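Local structure of (S)-ureidoglycine aminohydrolase cupin domain-containing protein (3MYX) at residues T20-G25 against R38-D43; D31-G36 against G50-G55; Q45-G50 against C114-A119; E61-T66 against T99-D104; E67-H72 against S109-C114. The protein is of unknown function but belongs to the cupin superfamily and is probably related to (S)-ureidoglycine aminohydrolase. One frame throughout, in Å; residues are numbered along the deposited sequence.

Contact 1 (T20-G25 against R38-D43); sequences TEFTTG and RTAFVD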
# COMPACT_ATOMS: atom_id res chain seq x y z
N THR A 20 10.24 -2.98 11.92
CA THR A 20 10.78 -2.80 10.59
C THR A 20 11.93 -1.82 10.47
O THR A 20 11.90 -0.71 11.02
CB THR A 20 9.60 -2.36 9.72
OG1 THR A 20 8.56 -3.33 9.87
CG2 THR A 20 9.99 -2.21 8.26
N GLU A 21 12.97 -2.24 9.75
CA GLU A 21 14.10 -1.39 9.45
C GLU A 21 13.80 -0.57 8.20
O GLU A 21 13.34 -1.10 7.19
CB GLU A 21 15.36 -2.23 9.24
CG GLU A 21 15.72 -3.13 10.43
CD GLU A 21 16.22 -2.34 11.62
OE1 GLU A 21 16.45 -1.13 11.48
OE2 GLU A 21 16.39 -2.95 12.70
N PHE A 22 14.07 0.73 8.27
CA PHE A 22 13.90 1.62 7.11
C PHE A 22 15.25 2.22 6.69
O PHE A 22 16.06 2.61 7.55
CB PHE A 22 12.96 2.77 7.45
CG PHE A 22 11.55 2.33 7.81
CD1 PHE A 22 11.22 2.04 9.12
CD2 PHE A 22 10.57 2.25 6.84
CE1 PHE A 22 9.93 1.66 9.46
CE2 PHE A 22 9.27 1.86 7.17
CZ PHE A 22 8.95 1.58 8.48
N THR A 23 15.45 2.31 5.38
CA THR A 23 16.60 2.99 4.80
C THR A 23 16.20 4.41 4.47
O THR A 23 15.23 4.62 3.73
CB THR A 23 17.05 2.28 3.51
OG1 THR A 23 17.56 0.98 3.85
CG2 THR A 23 18.15 3.06 2.78
N THR A 24 16.93 5.39 5.01
CA THR A 24 16.66 6.79 4.73
C THR A 24 17.41 7.28 3.48
O THR A 24 18.61 7.04 3.33
CB THR A 24 17.06 7.67 5.92
OG1 THR A 24 16.26 7.33 7.04
CG2 THR A 24 16.88 9.13 5.61
N GLY A 25 16.69 7.97 2.60
CA GLY A 25 17.27 8.58 1.42
C GLY A 25 16.44 8.35 0.18
O GLY A 25 15.47 7.62 0.20
N ARG A 38 11.68 6.86 3.68
CA ARG A 38 12.08 5.78 4.59
C ARG A 38 11.61 4.49 3.96
O ARG A 38 10.42 4.15 4.01
CB ARG A 38 11.48 5.98 5.98
CG ARG A 38 11.57 7.40 6.52
CD ARG A 38 12.99 7.85 6.74
NE ARG A 38 13.03 9.27 7.04
CZ ARG A 38 12.77 9.80 8.24
NH1 ARG A 38 12.46 9.02 9.26
NH2 ARG A 38 12.82 11.12 8.41
N THR A 39 12.54 3.78 3.32
CA THR A 39 12.19 2.62 2.52
C THR A 39 12.40 1.33 3.29
O THR A 39 13.50 1.09 3.80
CB THR A 39 13.01 2.63 1.22
OG1 THR A 39 12.69 3.83 0.50
CG2 THR A 39 12.70 1.43 0.37
N ALA A 40 11.35 0.53 3.40
CA ALA A 40 11.41 -0.76 4.08
C ALA A 40 11.77 -1.90 3.15
O ALA A 40 12.27 -2.94 3.60
CB ALA A 40 10.10 -1.04 4.76
N PHE A 41 11.49 -1.73 1.86
CA PHE A 41 11.66 -2.78 0.89
C PHE A 41 11.82 -2.16 -0.49
O PHE A 41 11.07 -1.26 -0.86
CB PHE A 41 10.42 -3.67 0.87
CG PHE A 41 10.46 -4.74 -0.18
CD1 PHE A 41 9.93 -4.52 -1.46
CD2 PHE A 41 11.03 -5.96 0.08
CE1 PHE A 41 9.97 -5.51 -2.42
CE2 PHE A 41 11.07 -6.95 -0.89
CZ PHE A 41 10.54 -6.72 -2.13
N VAL A 42 12.78 -2.68 -1.25
CA VAL A 42 12.81 -2.43 -2.68
C VAL A 42 13.37 -3.68 -3.34
O VAL A 42 14.37 -4.24 -2.89
CB VAL A 42 13.61 -1.14 -3.06
CG1 VAL A 42 15.02 -1.16 -2.48
CG2 VAL A 42 13.66 -0.96 -4.59
N ASP A 43 12.67 -4.13 -4.37
CA ASP A 43 13.20 -5.31 -5.06
C ASP A 43 13.89 -4.92 -6.32
O ASP A 43 13.92 -3.76 -6.75
CB ASP A 43 12.17 -6.42 -5.31
CG ASP A 43 11.19 -6.09 -6.41
OD1 ASP A 43 11.21 -4.96 -6.94
OD2 ASP A 43 10.41 -7.00 -6.76
O HOH W 1 12.90 -3.54 6.21
O HOH W 2 15.51 -1.16 4.55
O HOH W 3 15.09 5.15 1.01
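F22 turns CG anti to its carbonyl carbon (chi1 -62°), and R38 does the same with its own CG (chi1 -45°) before bending at chi2. The two side chains cross at about a right angle, CB of F22 lying 3.8 Å from CB of R38. From there the F22 ring runs past the R38 carbonyl, CD2 coming within 3.4 Å of R38 O, and its CE2 reaches CB of A40. T20 closes this end: its CG2 sits above the rim of one face of the F22 ring and touches A40 CB at 3.7 Å. T24 and R38 lie side by side, pointing the same way, with T24 OG1 3.3 Å from R38 CD; the R38 guanidinium reaches on to S35, whose carbonyl takes the bond from NE. The backbones form a short antiparallel ladder at the margin of a cupin-type beta domain, strand 23-24 against strand 37-39. T23 and T39 make the hydrogen-bonded pair, T23 N to T39 O and T39 N to T23 O both at 2.8 Å and nearly straight, while T24 and R38 form the next, non-hydrogen-bonded pair on the other face. Beyond the ladder A40 and F41 both face A49 in a classic beta bulge, where the chain turns a corner. Water continues the pairing at the surface. One molecule donates to both E21 O and A40 O, bridging the segments just past the last strand bond. Another accepts from T39 OG1 and donates to T23 O and to G25 O, the latter at 2.6 Å.

Contact 2 (D31-G36 against G50-G55); sequences DPFDSG and GIVEFG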
# COMPACT_ATOMS: atom_id res chain seq x y z
N ASP A 31 14.14 10.16 -7.33
CA ASP A 31 13.18 10.33 -6.23
C ASP A 31 13.12 11.80 -5.83
O ASP A 31 14.14 12.41 -5.53
CB ASP A 31 13.64 9.50 -5.02
CG ASP A 31 12.56 9.26 -4.00
OD1 ASP A 31 11.52 9.97 -4.01
OD2 ASP A 31 12.77 8.36 -3.15
N PRO A 32 11.92 12.40 -5.80
CA PRO A 32 11.82 13.78 -5.31
C PRO A 32 12.02 13.90 -3.79
O PRO A 32 12.21 15.01 -3.28
CB PRO A 32 10.41 14.21 -5.71
CG PRO A 32 9.70 13.02 -6.04
CD PRO A 32 10.62 11.89 -6.29
N PHE A 33 11.89 12.79 -3.07
CA PHE A 33 12.07 12.74 -1.62
C PHE A 33 13.47 12.21 -1.32
O PHE A 33 14.07 11.51 -2.12
CB PHE A 33 10.99 11.89 -0.95
CG PHE A 33 9.62 12.49 -1.08
CD1 PHE A 33 9.23 13.52 -0.24
CD2 PHE A 33 8.73 12.06 -2.06
CE1 PHE A 33 7.98 14.10 -0.37
CE2 PHE A 33 7.48 12.63 -2.20
CZ PHE A 33 7.11 13.66 -1.36
N ASP A 34 13.99 12.59 -0.17
CA ASP A 34 15.34 12.18 0.22
C ASP A 34 15.36 11.91 1.73
O ASP A 34 15.13 10.78 2.13
CB ASP A 34 16.42 13.16 -0.27
CG ASP A 34 15.99 14.61 -0.20
OD1 ASP A 34 16.07 15.18 0.90
OD2 ASP A 34 15.59 15.18 -1.24
N SER A 35 15.56 12.94 2.56
CA SER A 35 15.60 12.74 4.01
C SER A 35 14.28 12.20 4.55
O SER A 35 14.26 11.46 5.54
CB SER A 35 15.98 14.04 4.76
OG SER A 35 15.05 15.08 4.55
N GLY A 36 13.19 12.57 3.89
CA GLY A 36 11.86 12.11 4.29
C GLY A 36 11.48 10.72 3.82
O GLY A 36 10.49 10.17 4.29
N GLY A 50 7.35 1.67 2.02
CA GLY A 50 7.89 2.26 3.21
C GLY A 50 6.98 3.36 3.72
O GLY A 50 5.76 3.27 3.58
N ILE A 51 7.61 4.36 4.34
CA ILE A 51 6.89 5.55 4.79
C ILE A 51 7.64 6.81 4.34
O ILE A 51 8.83 6.79 4.00
CB ILE A 51 6.65 5.56 6.33
CG1 ILE A 51 7.98 5.66 7.09
CG2 ILE A 51 5.83 4.32 6.75
CD1 ILE A 51 7.85 5.79 8.60
N VAL A 52 6.88 7.90 4.26
CA VAL A 52 7.43 9.22 4.02
C VAL A 52 7.03 10.11 5.19
O VAL A 52 5.87 10.11 5.61
CB VAL A 52 6.94 9.84 2.70
CG1 VAL A 52 7.40 11.29 2.56
CG2 VAL A 52 7.44 8.99 1.52
N GLU A 53 8.01 10.82 5.75
CA GLU A 53 7.79 11.86 6.74
C GLU A 53 8.07 13.19 6.05
O GLU A 53 9.16 13.40 5.53
CB GLU A 53 8.71 11.65 7.95
CG GLU A 53 8.43 10.32 8.64
CD GLU A 53 9.21 10.09 9.92
OE1 GLU A 53 9.84 11.02 10.43
OE2 GLU A 53 9.17 8.94 10.40
N PHE A 54 7.10 14.09 6.04
CA PHE A 54 7.25 15.35 5.32
C PHE A 54 6.35 16.41 5.93
O PHE A 54 5.30 16.09 6.50
CB PHE A 54 6.94 15.11 3.84
CG PHE A 54 7.59 16.09 2.92
CD1 PHE A 54 8.97 16.11 2.76
CD2 PHE A 54 6.83 16.96 2.14
CE1 PHE A 54 9.58 16.98 1.88
CE2 PHE A 54 7.45 17.84 1.24
CZ PHE A 54 8.81 17.86 1.13
N GLY A 55 6.76 17.66 5.83
CA GLY A 55 6.06 18.75 6.48
C GLY A 55 6.03 20.07 5.75
O GLY A 55 5.73 21.09 6.36
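F33 drives the edge of its ring against the face of F54, with F33 CE1 3.7 Å above the F54 plane and over the ring centre. The planes stand at 89° and the centroids lie 5.1 Å apart, a T-shaped pair. F54 CG, anti to the backbone N (chi1 -155°), carries the ring to the F33 side. V52 adds a CH-pi contact to F33: V52 CG1 stands over one ring face, offset toward the rim, 4.3 Å from the centroid. Beside the aromatics G36 packs flush with the strand. Its carbonyl accepts from E53 N at 3.0 Å, in the carbonyl plane and on a lone pair, and also takes a CA-H...O contact from V52. G36, with no side chain, faces the strand directly, where a beta carbon would meet E53 O. The other side is looser. D34 and S35 are exposed and lie clear of the strand, and D34 OD1 instead accepts from S35 N at 2.8 Å, on the anti side but tilted out of the carboxylate plane. The carboxylate of E53 lies toward R38, with which it makes a long, weak ion pair. Farther back D31 OD1 is met by F33 N from above the carboxylate plane, while OD2 forms a salt bridge with R37. The bond to F33 N closes an Asx turn just ahead of the ring, in a loop that packs its aromatic residue onto strand 47-54 of a cupin-type beta sheet.

Contact 3 (Q45-G50 against C114-A119); sequences QGIAAG and CASTQA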
# COMPACT_ATOMS: atom_id res chain seq x y z
N GLN A 45 13.40 -5.40 -9.36
CA GLN A 45 12.49 -4.90 -10.42
C GLN A 45 11.70 -3.61 -10.12
O GLN A 45 10.73 -3.24 -10.82
CB GLN A 45 11.42 -5.94 -10.75
CG GLN A 45 11.93 -7.33 -11.09
CD GLN A 45 13.01 -7.35 -12.14
OE1 GLN A 45 14.00 -8.08 -12.00
NE2 GLN A 45 12.85 -6.55 -13.19
N GLY A 46 12.02 -3.00 -9.00
CA GLY A 46 11.65 -1.62 -8.74
C GLY A 46 10.49 -1.34 -7.84
O GLY A 46 10.22 -0.17 -7.56
N ILE A 47 9.78 -2.36 -7.38
CA ILE A 47 8.72 -2.12 -6.40
C ILE A 47 9.32 -1.74 -5.05
O ILE A 47 10.20 -2.44 -4.54
CB ILE A 47 7.79 -3.33 -6.27
CG1 ILE A 47 6.91 -3.44 -7.53
CG2 ILE A 47 6.89 -3.21 -5.05
CD1 ILE A 47 5.72 -2.45 -7.56
N ALA A 48 8.84 -0.64 -4.47
CA ALA A 48 9.34 -0.12 -3.21
C ALA A 48 8.18 0.15 -2.26
O ALA A 48 7.07 0.49 -2.70
CB ALA A 48 10.14 1.18 -3.42
N ALA A 49 8.42 0.00 -0.97
CA ALA A 49 7.42 0.28 0.04
C ALA A 49 8.08 0.84 1.29
O ALA A 49 9.23 0.52 1.59
CB ALA A 49 6.60 -1.00 0.38
N GLY A 50 7.35 1.67 2.02
CA GLY A 50 7.89 2.26 3.21
C GLY A 50 6.98 3.36 3.72
O GLY A 50 5.76 3.27 3.58
N CYS A 114 3.54 2.71 -1.44
CA CYS A 114 4.02 1.67 -2.35
C CYS A 114 4.22 2.32 -3.70
O CYS A 114 3.32 3.00 -4.21
CB CYS A 114 3.01 0.53 -2.43
SG CYS A 114 3.56 -0.82 -3.53
N ALA A 115 5.41 2.14 -4.28
CA ALA A 115 5.75 2.74 -5.56
C ALA A 115 6.25 1.70 -6.52
O ALA A 115 7.03 0.83 -6.14
CB ALA A 115 6.82 3.82 -5.37
N SER A 116 5.84 1.83 -7.78
CA SER A 116 6.52 1.16 -8.88
C SER A 116 7.52 2.15 -9.44
O SER A 116 7.15 3.14 -10.07
CB SER A 116 5.53 0.75 -9.96
OG SER A 116 6.21 0.20 -11.09
N THR A 117 8.80 1.88 -9.21
CA THR A 117 9.85 2.77 -9.67
C THR A 117 10.34 2.44 -11.07
O THR A 117 11.03 3.25 -11.67
CB THR A 117 11.03 2.91 -8.66
OG1 THR A 117 11.80 1.70 -8.63
CG2 THR A 117 10.55 3.29 -7.25
N GLN A 118 9.98 1.26 -11.59
CA GLN A 118 10.28 0.87 -12.97
C GLN A 118 9.01 0.98 -13.81
O GLN A 118 7.95 0.53 -13.40
CB GLN A 118 10.77 -0.59 -13.00
CG GLN A 118 11.08 -1.11 -14.41
CD GLN A 118 12.15 -0.31 -15.10
OE1 GLN A 118 13.26 -0.16 -14.57
NE2 GLN A 118 11.85 0.20 -16.31
N ALA A 119 9.12 1.59 -14.98
CA ALA A 119 8.01 1.63 -15.92
C ALA A 119 7.97 0.35 -16.75
O ALA A 119 9.02 -0.11 -17.23
CB ALA A 119 8.13 2.83 -16.85
O HOH W 4 8.62 -1.07 -10.32
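T117 grips the carbonyl of G46 with two donors. OG1 gives a 2.7 Å bond to G46 O, in the carbonyl plane and on a lone pair, while T117 N meets the same G46 O at 3.0 Å from above that plane. With chi1 at 71°, OG1 stands between the backbone N and the carbonyl carbon, which brings it round to the acceptor. Two residues along, A48 and A115 form a hydrogen-bonded antiparallel pair, with A48 N to A115 O at 2.9 Å and A115 N to A48 O at 2.8 Å. Non-hydrogen-bonded pairs lie before and after it: I47 with S116, and A49 with C114. On their shared face CD1 of I47 lies 3.9 Å from CA of S116. Farther out, Q118 CB packs 3.4 Å from Q45 O. A water donates to that Q45 carbonyl, accepts from Q118 N and bonds to S116 OG. D43 OD1 takes the amide of I47 at the start of strand 47-50, and T117 O is held by R97. The doubled bond at G46 extends the pairing of these cupin-type strands past the end of strand 114-116, probably polarising the G46 carbonyl.

Contact 4 (E61-T66 against T99-D104); sequences EAYPYT and TQVRID. With EDO (1,2-ethanediol), chain D.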
# COMPACT_ATOMS: atom_id res chain seq x y z
N GLU A 61 7.70 18.13 -11.65
CA GLU A 61 7.21 18.37 -13.01
C GLU A 61 6.62 17.11 -13.65
O GLU A 61 5.62 17.19 -14.33
CB GLU A 61 8.30 18.99 -13.89
CG GLU A 61 7.92 19.19 -15.36
CD GLU A 61 6.57 19.87 -15.56
OE1 GLU A 61 6.18 20.70 -14.71
OE2 GLU A 61 5.90 19.57 -16.58
N ALA A 62 7.25 15.95 -13.43
CA ALA A 62 6.77 14.67 -13.98
C ALA A 62 7.09 13.60 -12.95
O ALA A 62 8.23 13.18 -12.83
CB ALA A 62 7.42 14.37 -15.32
N TYR A 63 6.09 13.14 -12.21
CA TYR A 63 6.37 12.24 -11.11
C TYR A 63 7.02 10.97 -11.65
O TYR A 63 6.55 10.42 -12.64
CB TYR A 63 5.09 11.92 -10.31
CG TYR A 63 5.42 11.52 -8.90
CD1 TYR A 63 5.80 12.48 -7.96
CD2 TYR A 63 5.46 10.19 -8.51
CE1 TYR A 63 6.18 12.12 -6.68
CE2 TYR A 63 5.86 9.82 -7.22
CZ TYR A 63 6.21 10.79 -6.31
OH TYR A 63 6.61 10.49 -5.03
N PRO A 64 8.12 10.51 -11.03
CA PRO A 64 8.94 9.50 -11.70
C PRO A 64 8.43 8.07 -11.53
O PRO A 64 8.92 7.17 -12.21
CB PRO A 64 10.28 9.64 -11.00
CG PRO A 64 9.94 10.15 -9.65
CD PRO A 64 8.83 11.11 -9.89
N TYR A 65 7.49 7.87 -10.62
CA TYR A 65 6.99 6.56 -10.25
C TYR A 65 5.47 6.54 -10.36
O TYR A 65 4.84 7.59 -10.41
CB TYR A 65 7.35 6.26 -8.80
CG TYR A 65 8.77 6.56 -8.36
CD1 TYR A 65 9.86 6.32 -9.19
CD2 TYR A 65 9.03 7.02 -7.07
CE1 TYR A 65 11.17 6.57 -8.78
CE2 TYR A 65 10.33 7.26 -6.66
CZ TYR A 65 11.38 7.02 -7.50
OH TYR A 65 12.65 7.27 -7.06
N THR A 66 4.88 5.35 -10.34
CA THR A 66 3.48 5.22 -9.92
C THR A 66 3.54 5.02 -8.42
O THR A 66 4.20 4.12 -7.96
CB THR A 66 2.78 4.04 -10.57
OG1 THR A 66 2.89 4.17 -11.99
CG2 THR A 66 1.32 3.99 -10.15
N THR A 99 2.80 12.36 -13.68
CA THR A 99 1.93 13.43 -13.21
C THR A 99 2.72 14.67 -12.81
O THR A 99 3.70 14.58 -12.08
CB THR A 99 1.10 12.95 -11.99
OG1 THR A 99 0.46 11.71 -12.27
CG2 THR A 99 0.03 13.96 -11.63
N GLN A 100 2.28 15.84 -13.29
CA GLN A 100 2.77 17.10 -12.76
C GLN A 100 2.03 17.33 -11.45
O GLN A 100 0.80 17.46 -11.44
CB GLN A 100 2.52 18.24 -13.72
CG GLN A 100 3.15 19.53 -13.28
CD GLN A 100 2.65 20.71 -14.09
OE1 GLN A 100 1.50 21.11 -13.95
NE2 GLN A 100 3.52 21.26 -14.91
N VAL A 101 2.74 17.32 -10.34
CA VAL A 101 2.07 17.27 -9.04
C VAL A 101 2.80 18.10 -8.00
O VAL A 101 4.03 18.09 -7.92
CB VAL A 101 1.87 15.81 -8.56
CG1 VAL A 101 3.21 15.11 -8.34
CG2 VAL A 101 1.00 15.75 -7.30
N ARG A 102 2.01 18.80 -7.20
CA ARG A 102 2.50 19.46 -6.00
C ARG A 102 1.98 18.67 -4.81
O ARG A 102 0.78 18.36 -4.73
CB ARG A 102 2.06 20.92 -5.94
CG ARG A 102 2.54 21.67 -4.70
CD ARG A 102 2.22 23.14 -4.89
NE ARG A 102 2.56 23.99 -3.76
CZ ARG A 102 3.77 24.49 -3.51
NH1 ARG A 102 4.81 24.21 -4.28
NH2 ARG A 102 3.94 25.27 -2.47
N ILE A 103 2.90 18.31 -3.92
CA ILE A 103 2.62 17.54 -2.73
C ILE A 103 2.83 18.48 -1.55
O ILE A 103 3.95 18.88 -1.27
CB ILE A 103 3.57 16.32 -2.64
CG1 ILE A 103 3.46 15.46 -3.92
CG2 ILE A 103 3.32 15.51 -1.37
CD1 ILE A 103 4.45 14.30 -4.03
N ASP A 104 1.73 18.86 -0.91
CA ASP A 104 1.74 19.90 0.11
C ASP A 104 1.33 19.25 1.44
O ASP A 104 0.15 19.03 1.69
CB ASP A 104 0.80 21.04 -0.29
CG ASP A 104 0.82 22.21 0.66
OD1 ASP A 104 1.50 22.14 1.70
OD2 ASP A 104 0.11 23.18 0.33
C1 EDO D . 0.30 21.67 -10.36
O1 EDO D . 0.14 21.37 -11.75
C2 EDO D . 1.69 21.28 -9.91
O2 EDO D . 2.68 22.05 -10.63
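Q100 spreads its amide between a protein carboxylate and a bound solvent molecule: in the E61 conformer described, Q100 NE2 donates to E61 OE1 at 2.7 Å, while Q100 OE1 accepts from O1 of 1,2-ethanediol at 2.6 Å. The diol probably comes from the crystallisation liquor. In this cupin-type beta domain the contact joins the loop after strand 57-60 to the start of strand 101-105, two strands that are neighbours in a four-stranded antiparallel sheet. E61 OE1 uses its syn lone pair, and the carboxylate and amide planes stand 77° apart. A bend at chi2 (48°) turns E61 CD toward Q100; the second approach, NE2 to E61 OE2, is long and weak. Deeper in, Y63 N donates to T99 O at 2.8 Å from above the carbonyl plane. Its ring then lies against the aliphatic side chains of the strand, and on one face it carries P64 CD, offset toward the rim. The phenol oxygen is satisfied by E67, so the polar tip of a buried ring is tied to the neighbouring sheet. T99 OG1 is likewise held, by G96 O and G126 N. Along the strand Y63 CD1 touches V101 CG1 at 3.7 Å, and Y63 CE1 meets I103 CD1 at 3.8 Å.

Contact 5 (E67-H72 against S109-C114); sequences EMLVMH and SLWAFC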
# COMPACT_ATOMS: atom_id res chain seq x y z
N GLU A 67 2.86 5.85 -7.65
CA GLU A 67 2.98 5.81 -6.19
C GLU A 67 1.65 5.99 -5.47
O GLU A 67 0.91 6.93 -5.73
CB GLU A 67 4.03 6.82 -5.70
CG GLU A 67 4.33 6.70 -4.20
CD GLU A 67 5.60 7.43 -3.75
OE1 GLU A 67 6.44 7.86 -4.59
OE2 GLU A 67 5.78 7.49 -2.52
N MSE A 68 1.37 5.06 -4.57
CA MSE A 68 0.20 5.10 -3.70
C MSE A 68 0.61 5.61 -2.35
O MSE A 68 1.63 5.17 -1.79
CB MSE A 68 -0.38 3.71 -3.51
CG MSE A 68 -1.55 3.68 -2.54
SE MSE A 68 -1.98 1.87 -2.22
CE MSE A 68 -3.70 2.11 -1.42
N LEU A 69 -0.20 6.52 -1.81
CA LEU A 69 -0.01 7.11 -0.47
C LEU A 69 -1.19 6.73 0.42
O LEU A 69 -2.32 6.81 -0.02
CB LEU A 69 -0.01 8.66 -0.53
CG LEU A 69 1.08 9.43 -1.30
CD1 LEU A 69 0.86 9.32 -2.81
CD2 LEU A 69 1.13 10.87 -0.84
N VAL A 70 -0.90 6.33 1.65
CA VAL A 70 -1.90 6.03 2.67
C VAL A 70 -1.55 6.87 3.91
O VAL A 70 -0.49 6.64 4.52
CB VAL A 70 -1.82 4.53 3.05
CG1 VAL A 70 -2.81 4.20 4.15
CG2 VAL A 70 -2.08 3.65 1.84
N MSE A 71 -2.38 7.84 4.28
CA MSE A 71 -2.05 8.78 5.36
C MSE A 71 -2.14 8.14 6.73
O MSE A 71 -3.14 7.47 7.06
CB MSE A 71 -3.02 9.95 5.35
CG MSE A 71 -2.99 10.79 4.12
SE MSE A 71 -1.27 11.59 3.78
CE MSE A 71 -0.83 12.23 5.55
N HIS A 72 -1.13 8.39 7.57
CA HIS A 72 -1.11 7.93 8.96
C HIS A 72 -1.14 9.05 10.00
O HIS A 72 -1.61 8.83 11.12
CB HIS A 72 0.08 6.99 9.21
CG HIS A 72 -0.18 5.59 8.75
ND1 HIS A 72 -0.83 4.66 9.53
CD2 HIS A 72 0.07 4.96 7.57
CE1 HIS A 72 -0.98 3.53 8.86
NE2 HIS A 72 -0.44 3.69 7.66
N SER A 109 3.64 15.44 9.01
CA SER A 109 2.78 14.44 8.37
C SER A 109 3.59 13.18 8.06
O SER A 109 4.82 13.22 7.91
CB SER A 109 2.16 15.00 7.09
OG SER A 109 1.29 16.08 7.37
N LEU A 110 2.88 12.06 7.96
CA LEU A 110 3.51 10.76 7.76
C LEU A 110 2.54 9.89 7.00
O LEU A 110 1.38 9.73 7.40
CB LEU A 110 3.86 10.11 9.12
CG LEU A 110 4.73 8.85 9.14
CD1 LEU A 110 5.46 8.70 10.51
CD2 LEU A 110 3.96 7.56 8.79
N TRP A 111 3.02 9.31 5.90
CA TRP A 111 2.22 8.35 5.15
C TRP A 111 3.00 7.12 4.78
O TRP A 111 4.22 7.17 4.67
CB TRP A 111 1.64 8.99 3.90
CG TRP A 111 2.57 9.63 2.90
CD1 TRP A 111 3.08 9.07 1.77
CD2 TRP A 111 3.00 11.01 2.89
NE1 TRP A 111 3.78 9.99 1.05
CE2 TRP A 111 3.78 11.18 1.71
CE3 TRP A 111 2.83 12.10 3.75
CZ2 TRP A 111 4.35 12.41 1.37
CZ3 TRP A 111 3.43 13.31 3.43
CH2 TRP A 111 4.17 13.45 2.24
N ALA A 112 2.29 6.01 4.61
CA ALA A 112 2.89 4.83 4.01
C ALA A 112 2.82 4.96 2.49
O ALA A 112 1.95 5.63 1.94
CB ALA A 112 2.19 3.55 4.46
N PHE A 113 3.73 4.29 1.80
CA PHE A 113 3.72 4.29 0.35
C PHE A 113 4.04 2.93 -0.23
O PHE A 113 4.73 2.10 0.40
CB PHE A 113 4.71 5.33 -0.22
CG PHE A 113 6.17 4.90 -0.15
CD1 PHE A 113 6.75 4.15 -1.16
CD2 PHE A 113 6.96 5.23 0.94
CE1 PHE A 113 8.07 3.72 -1.09
CE2 PHE A 113 8.30 4.81 1.01
CZ PHE A 113 8.85 4.05 -0.01
N CYS A 114 3.54 2.71 -1.44
CA CYS A 114 4.02 1.67 -2.35
C CYS A 114 4.22 2.32 -3.70
O CYS A 114 3.32 3.00 -4.21
CB CYS A 114 3.01 0.53 -2.43
SG CYS A 114 3.56 -0.82 -3.53
O HOH W 5 5.20 9.96 -1.42
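W111 carries L69 on one face: L69 CD2 stands 3.4 Å above the indole plane, 3.6 Å from the centroid of the five-membered ring, a CH-pi contact displaced toward the rim. At the indole edge, in plane, NE1 donates to a water at 2.8 Å, and that water donates in turn to E67 OE2. M71, a selenomethionine, approaches the indole obliquely in a Met-aromatic contact; its SE rests 3.9 Å from W111 CB. The H72 ring presents its edge to A112 N, with H72 CD2 4.0 Å from A112 CB. W111 holds CG between the backbone N and the carbonyl carbon (chi1 56°), and its side chain lies beside those of L69 and M71, pointing the same way. L69, M71, W111 and F113 line one face of an antiparallel pair, strand 66-71 against strand 109-116, in the curled antiparallel sheet of a cupin-type beta domain. The short segment axes run at 141° to each other. M68 pairs with C114 and V70 with A112 through two backbone bonds each, and H72 N adds a bond to L110 O at 2.9 Å. On the opposite face M68, V70, A112 and C114 alternate with the aromatic side. E67 reaches across with an extended chain, bringing OE2 within 3.3 Å of F113 CB. Its buried carboxylate is well supplied, OE2 also making a salt bridge with R37. R37 also lies against the F113 ring as a cation-pi partner, and H72 NE2 is bonded to T214.

In the fold
Contacts 1, 2, 3 and 5 all reach one curled antiparallel sheet, in which strand 37-39 neighbours 47-54, 47-54 neighbours 109-116, and 109-116 neighbours 66-71. Contacts 2 and 3 share G50 on strand 47-54; contacts 3 and 5 share C114 on strand 109-116. Contact 4 ties the loop leading into strand 66-71 to strand 101-105 of the smaller four-stranded sheet, its centre about 14 Å from that of contact 5, which it meets through I103 and W111. Contacts 1 and 4 are farthest apart, centres about 21 Å. Along the chain contacts 1 and 2 interleave and both close before contacts 4 and 5, which also interleave between the two segments of contact 3, consistent with a cupin-like beta fold in this half of the chain.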